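Local coordinates for halocarboxylic acid dehalogenase DehI (Pseudomonas putida, PDB 3BJX), which probably hydrolyses the carbon-halogen bond of alpha-haloacids, releasing halide, at residues S91-G96 with D233-E238; R242-V247 with Y280-A285. All coordinates share one frame; numbering follows the deposited sequence.

Interaction 1 of 2, residues S91-G96 with D233-E238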
ATOM      1  N   SER A  91       2.469 -15.130 -12.853  1.00 16.41           N
ATOM      2  CA  SER A  91       3.188 -13.853 -13.080  1.00 17.52           C
ATOM      3  C   SER A  91       3.400 -13.465 -14.541  1.00 19.56           C
ATOM      4  O   SER A  91       3.707 -12.299 -14.847  1.00 21.31           O
ATOM      5  CB  SER A  91       4.539 -13.875 -12.402  1.00 16.68           C
ATOM      6  OG  SER A  91       4.394 -14.199 -11.042  1.00 20.89           O
ATOM      7  N   LEU A  92       3.262 -14.419 -15.452  1.00 20.40           N
ATOM      8  CA  LEU A  92       3.546 -14.105 -16.845  1.00 22.11           C
ATOM      9  C   LEU A  92       2.526 -13.127 -17.442  1.00 22.09           C
ATOM     10  O   LEU A  92       1.323 -13.281 -17.267  1.00 20.17           O
ATOM     11  CB  LEU A  92       3.649 -15.372 -17.699  1.00 23.04           C
ATOM     12  CG  LEU A  92       4.791 -16.379 -17.548  1.00 24.45           C
ATOM     13  CD1 LEU A  92       4.409 -17.558 -18.420  1.00 26.00           C
ATOM     14  CD2 LEU A  92       6.150 -15.853 -17.960  1.00 23.32           C
ATOM     15  N   LEU A  93       3.036 -12.116 -18.132  1.00 24.42           N
ATOM     16  CA  LEU A  93       2.201 -11.187 -18.874  1.00 28.03           C
ATOM     17  C   LEU A  93       1.986 -11.667 -20.303  1.00 31.49           C
ATOM     18  O   LEU A  93       2.927 -12.057 -21.008  1.00 31.78           O
ATOM     19  CB  LEU A  93       2.817  -9.795 -18.877  1.00 26.60           C
ATOM     20  CG  LEU A  93       2.870  -9.042 -17.552  1.00 27.14           C
ATOM     21  CD1 LEU A  93       3.877  -7.897 -17.649  1.00 27.08           C
ATOM     22  CD2 LEU A  93       1.486  -8.524 -17.142  1.00 26.28           C
ATOM     23  N   ASN A  94       0.736 -11.638 -20.733  1.00 35.88           N
ATOM     24  CA  ASN A  94       0.399 -12.040 -22.086  1.00 39.93           C
ATOM     25  C   ASN A  94       0.599 -10.848 -23.001  1.00 41.67           C
ATOM     26  O   ASN A  94      -0.366 -10.146 -23.327  1.00 42.65           O
ATOM     27  CB  ASN A  94      -1.051 -12.493 -22.132  1.00 42.13           C
ATOM     28  CG  ASN A  94      -1.316 -13.456 -23.245  1.00 44.41           C
ATOM     29  OD1 ASN A  94      -0.481 -14.310 -23.551  1.00 45.31           O
ATOM     30  ND2 ASN A  94      -2.494 -13.337 -23.866  1.00 45.50           N
ATOM     31  N   ILE A  95       1.849 -10.603 -23.388  1.00 42.67           N
ATOM     32  CA  ILE A  95       2.196  -9.369 -24.102  1.00 44.21           C
ATOM     33  C   ILE A  95       2.542  -9.605 -25.576  1.00 45.29           C
ATOM     34  O   ILE A  95       1.788  -9.161 -26.434  1.00 46.68           O
ATOM     35  CB  ILE A  95       3.260  -8.525 -23.326  1.00 43.98           C
ATOM     36  CG1 ILE A  95       2.588  -7.810 -22.159  1.00 44.22           C
ATOM     37  CG2 ILE A  95       3.934  -7.493 -24.213  1.00 44.19           C
ATOM     38  CD1 ILE A  95       3.554  -7.265 -21.153  1.00 45.67           C
ATOM     39  N   GLY A  96       3.658 -10.287 -25.856  1.00 46.06           N
ATOM     40  CA  GLY A  96       4.085 -10.658 -27.223  1.00 46.13           C
ATOM     41  C   GLY A  96       4.133  -9.584 -28.322  1.00 46.30           C
ATOM     42  O   GLY A  96       3.442  -8.558 -28.228  1.00 46.95           O
ATOM     43  N   ASP A 233      -0.903  -3.749 -13.937  1.00 16.48           N
ATOM     44  CA  ASP A 233      -1.616  -3.482 -12.701  1.00 16.02           C
ATOM     45  C   ASP A 233      -2.606  -4.611 -12.428  1.00 15.09           C
ATOM     46  O   ASP A 233      -2.695  -5.105 -11.302  1.00 15.38           O
ATOM     47  CB  ASP A 233      -2.330  -2.120 -12.763  1.00 16.62           C
ATOM     48  CG  ASP A 233      -1.386  -0.922 -12.562  1.00 17.53           C
ATOM     49  OD1 ASP A 233      -0.194  -1.099 -12.214  1.00 18.91           O
ATOM     50  OD2 ASP A 233      -1.842   0.222 -12.774  1.00 16.51           O
ATOM     51  N   ALA A 234      -3.319  -5.039 -13.473  1.00 13.91           N
ATOM     52  CA  ALA A 234      -4.280  -6.138 -13.360  1.00 13.17           C
ATOM     53  C   ALA A 234      -3.646  -7.454 -12.912  1.00 12.30           C
ATOM     54  O   ALA A 234      -4.232  -8.203 -12.126  1.00 14.63           O
ATOM     55  CB  ALA A 234      -5.032  -6.324 -14.675  1.00 12.74           C
ATOM     56  N   LYS A 235      -2.457  -7.733 -13.420  1.00 11.19           N
ATOM     57  CA  LYS A 235      -1.713  -8.927 -13.061  1.00 12.25           C
ATOM     58  C   LYS A 235      -1.225  -8.886 -11.606  1.00 12.99           C
ATOM     59  O   LYS A 235      -1.269  -9.909 -10.926  1.00 14.09           O
ATOM     60  CB  LYS A 235      -0.522  -9.114 -14.020  1.00 12.60           C
ATOM     61  CG  LYS A 235       0.337 -10.336 -13.745  1.00 11.93           C
ATOM     62  CD  LYS A 235      -0.461 -11.592 -13.832  1.00 15.00           C
ATOM     63  CE  LYS A 235      -0.819 -11.982 -15.271  1.00 16.48           C
ATOM     64  NZ  LYS A 235      -1.669 -13.230 -15.271  1.00 18.21           N
ATOM     65  N   SER A 236      -0.750  -7.716 -11.158  1.00 12.73           N
ATOM     66  CA  SER A 236      -0.401  -7.482  -9.763  1.00 13.93           C
ATOM     67  C   SER A 236      -1.592  -7.683  -8.798  1.00 15.07           C
ATOM     68  O   SER A 236      -1.470  -8.405  -7.803  1.00 13.56           O
ATOM     69  CB  SER A 236       0.228  -6.091  -9.604  1.00 13.71           C
ATOM     70  OG  SER A 236       0.646  -5.884  -8.265  1.00 13.73           O
ATOM     71  N   ARG A 237      -2.742  -7.076  -9.108  1.00 16.64           N
ATOM     72  CA  ARG A 237      -3.976  -7.313  -8.350  1.00 17.89           C
ATOM     73  C   ARG A 237      -4.301  -8.826  -8.245  1.00 17.41           C
ATOM     74  O   ARG A 237      -4.640  -9.321  -7.172  1.00 17.79           O
ATOM     75  CB  ARG A 237      -5.138  -6.488  -8.923  1.00 19.09           C
ATOM     76  CG  ARG A 237      -5.425  -5.157  -8.123  1.00 23.35           C
ATOM     77  CD  ARG A 237      -5.861  -3.916  -8.964  1.00 21.84           C
ATOM     78  NE  ARG A 237      -6.636  -4.234 -10.169  1.00 22.80           N
ATOM     79  CZ  ARG A 237      -6.556  -3.558 -11.321  1.00 24.10           C
ATOM     80  NH1 ARG A 237      -5.733  -2.517 -11.476  1.00 24.07           N
ATOM     81  NH2 ARG A 237      -7.291  -3.941 -12.347  1.00 24.67           N
ATOM     82  N   GLU A 238      -4.124  -9.557  -9.340  1.00 15.52           N
ATOM     83  CA  GLU A 238      -4.355 -11.012  -9.362  1.00 17.01           C
ATOM     84  C   GLU A 238      -3.426 -11.817  -8.440  1.00 15.88           C
ATOM     85  O   GLU A 238      -3.866 -12.749  -7.778  1.00 16.31           O
ATOM     86  CB  GLU A 238      -4.268 -11.541 -10.801  1.00 17.41           C
ATOM     87  CG  GLU A 238      -4.035 -13.041 -10.906  1.00 19.93           C
ATOM     88  CD  GLU A 238      -3.818 -13.471 -12.328  1.00 20.15           C
ATOM     89  OE1 GLU A 238      -4.173 -12.672 -13.212  1.00 22.40           O
ATOM     90  OE2 GLU A 238      -3.305 -14.585 -12.560  1.00 19.29           O
TER
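Ser91 meets Lys235 through its backbone: Ser91 O lies 4.1 Å from Lys235 CG, while the serine side chain points away and OG bonds back to Leu87 O, in the last turn of helix 78-90. Leu92 makes the tightest approach, also with a carbonyl, since Leu92 O stands 3.2 Å from Lys235 CE. The ammonium itself is slightly farther off, with NZ 3.6 Å from Leu92 O and no hydrogen bond between them. Its chain is kinked twice, at chi2 (59°) and chi3 (74°), which swings NZ along its own helix to Glu238. There it forms a salt bridge, NZ to Glu238 OE1 at 3.3 Å, arriving from above the carboxylate plane, 38° out of it. NZ also bonds to Arg90 O, and Arg90 NH1 pairs with Glu238 OE2, so the polar end ties helix 230-248 to the end of helix 78-90. Leu93 adds the greasy part: its CD2 rests 3.8 Å from Lys235 CB, the two side chains sliding past each other in opposite directions. Beyond it the chain turns off in an inverse gamma turn centred on Asn94. Helix 267-299 packs against this loop, with Ser91 on Thr288 and Ile292, and it also meets Lys235 at Ile289, while Leu92 reaches Ala301, Ala304 and Ser305 of the short helix 301-305.

Interaction 2 of 2, residues R242-V247 with Y280-A285. Unlike the reference sequence in segment 242-247: Arg244 (reference Pro).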
ATOM      1  N   ARG A 242      -4.691 -13.743  -5.197  1.00 17.45           N
ATOM      2  CA  ARG A 242      -4.389 -15.171  -5.167  1.00 16.72           C
ATOM      3  C   ARG A 242      -3.551 -15.586  -3.953  1.00 17.20           C
ATOM      4  O   ARG A 242      -3.906 -16.536  -3.258  1.00 17.03           O
ATOM      5  CB  ARG A 242      -3.732 -15.612  -6.475  1.00 16.80           C
ATOM      6  CG  ARG A 242      -3.502 -17.131  -6.594  1.00 17.29           C
ATOM      7  CD  ARG A 242      -4.796 -17.886  -6.345  1.00 17.45           C
ATOM      8  NE  ARG A 242      -4.593 -19.325  -6.384  1.00 16.72           N
ATOM      9  CZ  ARG A 242      -5.285 -20.190  -5.657  1.00 16.26           C
ATOM     10  NH1 ARG A 242      -6.219 -19.754  -4.812  1.00 14.61           N
ATOM     11  NH2 ARG A 242      -5.038 -21.491  -5.781  1.00 15.99           N
ATOM     12  N   ALA A 243      -2.455 -14.864  -3.702  1.00 17.61           N
ATOM     13  CA  ALA A 243      -1.630 -15.047  -2.502  1.00 16.26           C
ATOM     14  C   ALA A 243      -2.427 -14.950  -1.197  1.00 17.20           C
ATOM     15  O   ALA A 243      -2.136 -15.669  -0.252  1.00 17.39           O
ATOM     16  CB  ALA A 243      -0.475 -14.056  -2.496  1.00 16.27           C
ATOM     17  N   ARG A 244      -3.423 -14.057  -1.167  1.00 18.69           N
ATOM     18  CA  ARG A 244      -4.365 -13.870  -0.038  1.00 19.00           C
ATOM     19  C   ARG A 244      -5.143 -15.156   0.209  1.00 17.87           C
ATOM     20  O   ARG A 244      -5.235 -15.602   1.329  1.00 17.88           O
ATOM     21  CB  ARG A 244      -5.290 -12.652  -0.296  1.00 18.06           C
ATOM     22  CG  ARG A 244      -6.317 -12.269   0.804  1.00 19.49           C
ATOM     23  CD  ARG A 244      -6.883 -10.827   0.574  1.00 22.23           C
ATOM     24  NE  ARG A 244      -6.105  -9.759   1.282  1.00 26.47           N
ATOM     25  CZ  ARG A 244      -5.778  -8.545   0.811  1.00 23.98           C
ATOM     26  NH1 ARG A 244      -6.118  -8.164  -0.419  1.00 23.84           N
ATOM     27  NH2 ARG A 244      -5.091  -7.717   1.585  1.00 22.93           N
ATOM     28  N   GLU A 245      -5.664 -15.765  -0.854  1.00 18.57           N
ATOM     29  CA  GLU A 245      -6.398 -17.025  -0.752  1.00 19.17           C
ATOM     30  C   GLU A 245      -5.465 -18.158  -0.355  1.00 19.13           C
ATOM     31  O   GLU A 245      -5.814 -18.997   0.492  1.00 19.72           O
ATOM     32  CB  GLU A 245      -7.081 -17.386  -2.072  1.00 19.07           C
ATOM     33  CG  GLU A 245      -8.075 -16.339  -2.571  1.00 20.90           C
ATOM     34  CD  GLU A 245      -8.457 -16.543  -4.005  1.00 20.34           C
ATOM     35  OE1 GLU A 245      -7.768 -17.298  -4.707  1.00 22.25           O
ATOM     36  OE2 GLU A 245      -9.441 -15.948  -4.446  1.00 21.90           O
ATOM     37  N   LEU A 246      -4.289 -18.189  -0.980  1.00 16.85           N
ATOM     38  CA  LEU A 246      -3.319 -19.212  -0.676  1.00 16.25           C
ATOM     39  C   LEU A 246      -2.954 -19.199   0.813  1.00 16.28           C
ATOM     40  O   LEU A 246      -2.817 -20.274   1.403  1.00 17.25           O
ATOM     41  CB  LEU A 246      -2.082 -19.129  -1.598  1.00 15.33           C
ATOM     42  CG  LEU A 246      -2.354 -19.637  -3.018  1.00 14.05           C
ATOM     43  CD1 LEU A 246      -1.308 -19.160  -3.993  1.00 13.70           C
ATOM     44  CD2 LEU A 246      -2.456 -21.155  -3.048  1.00 13.79           C
ATOM     45  N   VAL A 247      -2.813 -18.021   1.438  1.00 15.83           N
ATOM     46  CA  VAL A 247      -2.488 -18.041   2.886  1.00 15.76           C
ATOM     47  C   VAL A 247      -3.634 -18.489   3.788  1.00 16.37           C
ATOM     48  O   VAL A 247      -3.368 -19.005   4.869  1.00 17.57           O
ATOM     49  CB  VAL A 247      -1.743 -16.768   3.469  1.00 15.47           C
ATOM     50  CG1 VAL A 247      -0.767 -16.180   2.462  1.00 15.16           C
ATOM     51  CG2 VAL A 247      -2.720 -15.715   4.024  1.00 13.65           C
ATOM     52  N   TYR A 280       4.028  -3.878   1.097  1.00 17.48           N
ATOM     53  CA  TYR A 280       4.900  -4.936   0.589  1.00 16.54           C
ATOM     54  C   TYR A 280       4.164  -6.084  -0.124  1.00 14.96           C
ATOM     55  O   TYR A 280       4.745  -6.723  -0.978  1.00 14.25           O
ATOM     56  CB  TYR A 280       5.937  -5.428   1.626  1.00 16.75           C
ATOM     57  CG  TYR A 280       7.196  -4.585   1.646  1.00 16.26           C
ATOM     58  CD1 TYR A 280       8.143  -4.668   0.612  1.00 15.61           C
ATOM     59  CD2 TYR A 280       7.435  -3.686   2.687  1.00 16.09           C
ATOM     60  CE1 TYR A 280       9.288  -3.868   0.625  1.00 15.43           C
ATOM     61  CE2 TYR A 280       8.577  -2.896   2.712  1.00 15.69           C
ATOM     62  CZ  TYR A 280       9.488  -2.988   1.684  1.00 16.50           C
ATOM     63  OH  TYR A 280      10.617  -2.200   1.742  1.00 17.60           O
ATOM     64  N   GLN A 281       2.889  -6.321   0.188  1.00 14.11           N
ATOM     65  CA  GLN A 281       2.060  -7.209  -0.663  1.00 11.88           C
ATOM     66  C   GLN A 281       2.126  -6.784  -2.134  1.00 12.43           C
ATOM     67  O   GLN A 281       2.381  -7.604  -3.013  1.00 13.01           O
ATOM     68  CB  GLN A 281       0.603  -7.235  -0.202  1.00  9.91           C
ATOM     69  CG  GLN A 281       0.379  -7.715   1.216  1.00  7.97           C
ATOM     70  CD  GLN A 281      -1.078  -7.776   1.578  1.00  7.80           C
ATOM     71  OE1 GLN A 281      -1.618  -6.883   2.245  1.00 10.05           O
ATOM     72  NE2 GLN A 281      -1.732  -8.826   1.158  1.00  6.22           N
ATOM     73  N   ARG A 282       1.922  -5.489  -2.383  1.00 12.80           N
ATOM     74  CA  ARG A 282       1.873  -4.945  -3.744  1.00 13.24           C
ATOM     75  C   ARG A 282       3.263  -4.819  -4.348  1.00 13.37           C
ATOM     76  O   ARG A 282       3.434  -5.008  -5.553  1.00 14.58           O
ATOM     77  CB  ARG A 282       1.179  -3.573  -3.763  1.00 12.20           C
ATOM     78  CG  ARG A 282      -0.316  -3.602  -3.669  1.00 10.67           C
ATOM     79  CD  ARG A 282      -0.817  -3.818  -2.253  1.00 11.02           C
ATOM     80  NE  ARG A 282      -2.273  -3.875  -2.227  1.00  9.69           N
ATOM     81  CZ  ARG A 282      -2.990  -4.316  -1.205  1.00  9.44           C
ATOM     82  NH1 ARG A 282      -2.391  -4.690  -0.075  1.00  8.37           N
ATOM     83  NH2 ARG A 282      -4.317  -4.340  -1.300  1.00  8.71           N
ATOM     84  N   PHE A 283       4.244  -4.507  -3.505  1.00 13.62           N
ATOM     85  CA  PHE A 283       5.621  -4.304  -3.938  1.00 13.15           C
ATOM     86  C   PHE A 283       6.194  -5.599  -4.474  1.00 12.86           C
ATOM     87  O   PHE A 283       6.717  -5.633  -5.610  1.00 10.54           O
ATOM     88  CB  PHE A 283       6.468  -3.723  -2.794  1.00 12.85           C
ATOM     89  CG  PHE A 283       7.930  -3.494  -3.150  1.00 12.55           C
ATOM     90  CD1 PHE A 283       8.390  -2.224  -3.464  1.00 12.42           C
ATOM     91  CD2 PHE A 283       8.840  -4.546  -3.155  1.00 13.45           C
ATOM     92  CE1 PHE A 283       9.717  -1.995  -3.786  1.00 11.64           C
ATOM     93  CE2 PHE A 283      10.184  -4.334  -3.474  1.00 12.58           C
ATOM     94  CZ  PHE A 283      10.615  -3.055  -3.795  1.00 12.14           C
ATOM     95  N   ILE A 284       6.077  -6.662  -3.662  1.00 14.45           N
ATOM     96  CA  ILE A 284       6.540  -8.006  -4.026  1.00 12.95           C
ATOM     97  C   ILE A 284       5.800  -8.523  -5.249  1.00 13.38           C
ATOM     98  O   ILE A 284       6.433  -9.019  -6.187  1.00 14.42           O
ATOM     99  CB  ILE A 284       6.344  -9.052  -2.913  1.00 13.81           C
ATOM    100  CG1 ILE A 284       6.815  -8.544  -1.547  1.00 14.10           C
ATOM    101  CG2 ILE A 284       7.030 -10.388  -3.323  1.00 13.96           C
ATOM    102  CD1 ILE A 284       8.266  -8.588  -1.323  1.00 15.22           C
ATOM    103  N   ALA A 285       4.467  -8.455  -5.237  1.00 13.31           N
ATOM    104  CA  ALA A 285       3.687  -8.769  -6.457  1.00 13.24           C
ATOM    105  C   ALA A 285       4.277  -8.052  -7.680  1.00 14.60           C
ATOM    106  O   ALA A 285       4.583  -8.706  -8.683  1.00 18.35           O
ATOM    107  CB  ALA A 285       2.208  -8.453  -6.300  1.00  8.98           C
TER
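Arg244 and Gln281 meet by van der Waals contact of two flat polar groups, with no hydrogen bond between them. Gln281 NE2 sits over one face of the guanidinium, 3.6 Å from Arg244 NH2, and the amide plane stands 85° from the guanidinium plane. Both side chains reach far to meet: Gln281 is extended beyond CG, and Arg244, at a position where the reference sequence has proline, runs out straight before bending at chi3 (-91°). Each has a polar partner on helix 112-143: Arg244 NE forms a salt bridge with Glu141, and Gln281 OE1 is hydrogen-bonded to Ser140 OG. With an alanine in place of Gln281, the face of the Arg244 guanidinium would probably lose its amide neighbour and Ser140 OG would be left without this partner.

This is helix-to-helix packing in an all-alpha fold; Arg244 CA and Gln281 CA are 9.3 Å apart, and at this point the two long side chains make the contact, while nearby Ala285 packs directly on helix 230-248.

The second kind of approach is between cations. Arg282 NH2 comes to the edge of the Arg244 guanidinium, near its plane, 4.3 Å from Arg244 NH1. A sulfate ion, probably from the crystallisation liquor, lies about 4 Å from the Arg244 side chain and may offset some of that positive charge. The second subunit closes in here too, its Tyr197 packing on Arg244 and its Phe278 on Arg282.

A salt bridge runs along the first helix itself, one turn apart: Arg242 NH1 donates to Glu245 OE1 at 2.9 Å, on the anti side of the carboxylate, with an N-H...O angle of 147°.

The two contacts follow one another along helix 230-248, interaction 1 using 233-238 and interaction 2 using 242-247, with their centres 14 Å apart. In sequence they are in series, the first closing before the second opens. Helix 267-299 joins them: it contributes 280-285 to interaction 2 and also packs against the loop of interaction 1. The sites touch where Ser236 OG meets Ala285 CB at 3.6 Å. Helix 230-248 is thus held at one end by the loop that follows helix 78-90, early in the sequence, and farther along by a late helix. Both sites also reach the second subunit, placing this helix at the dimer interface as well.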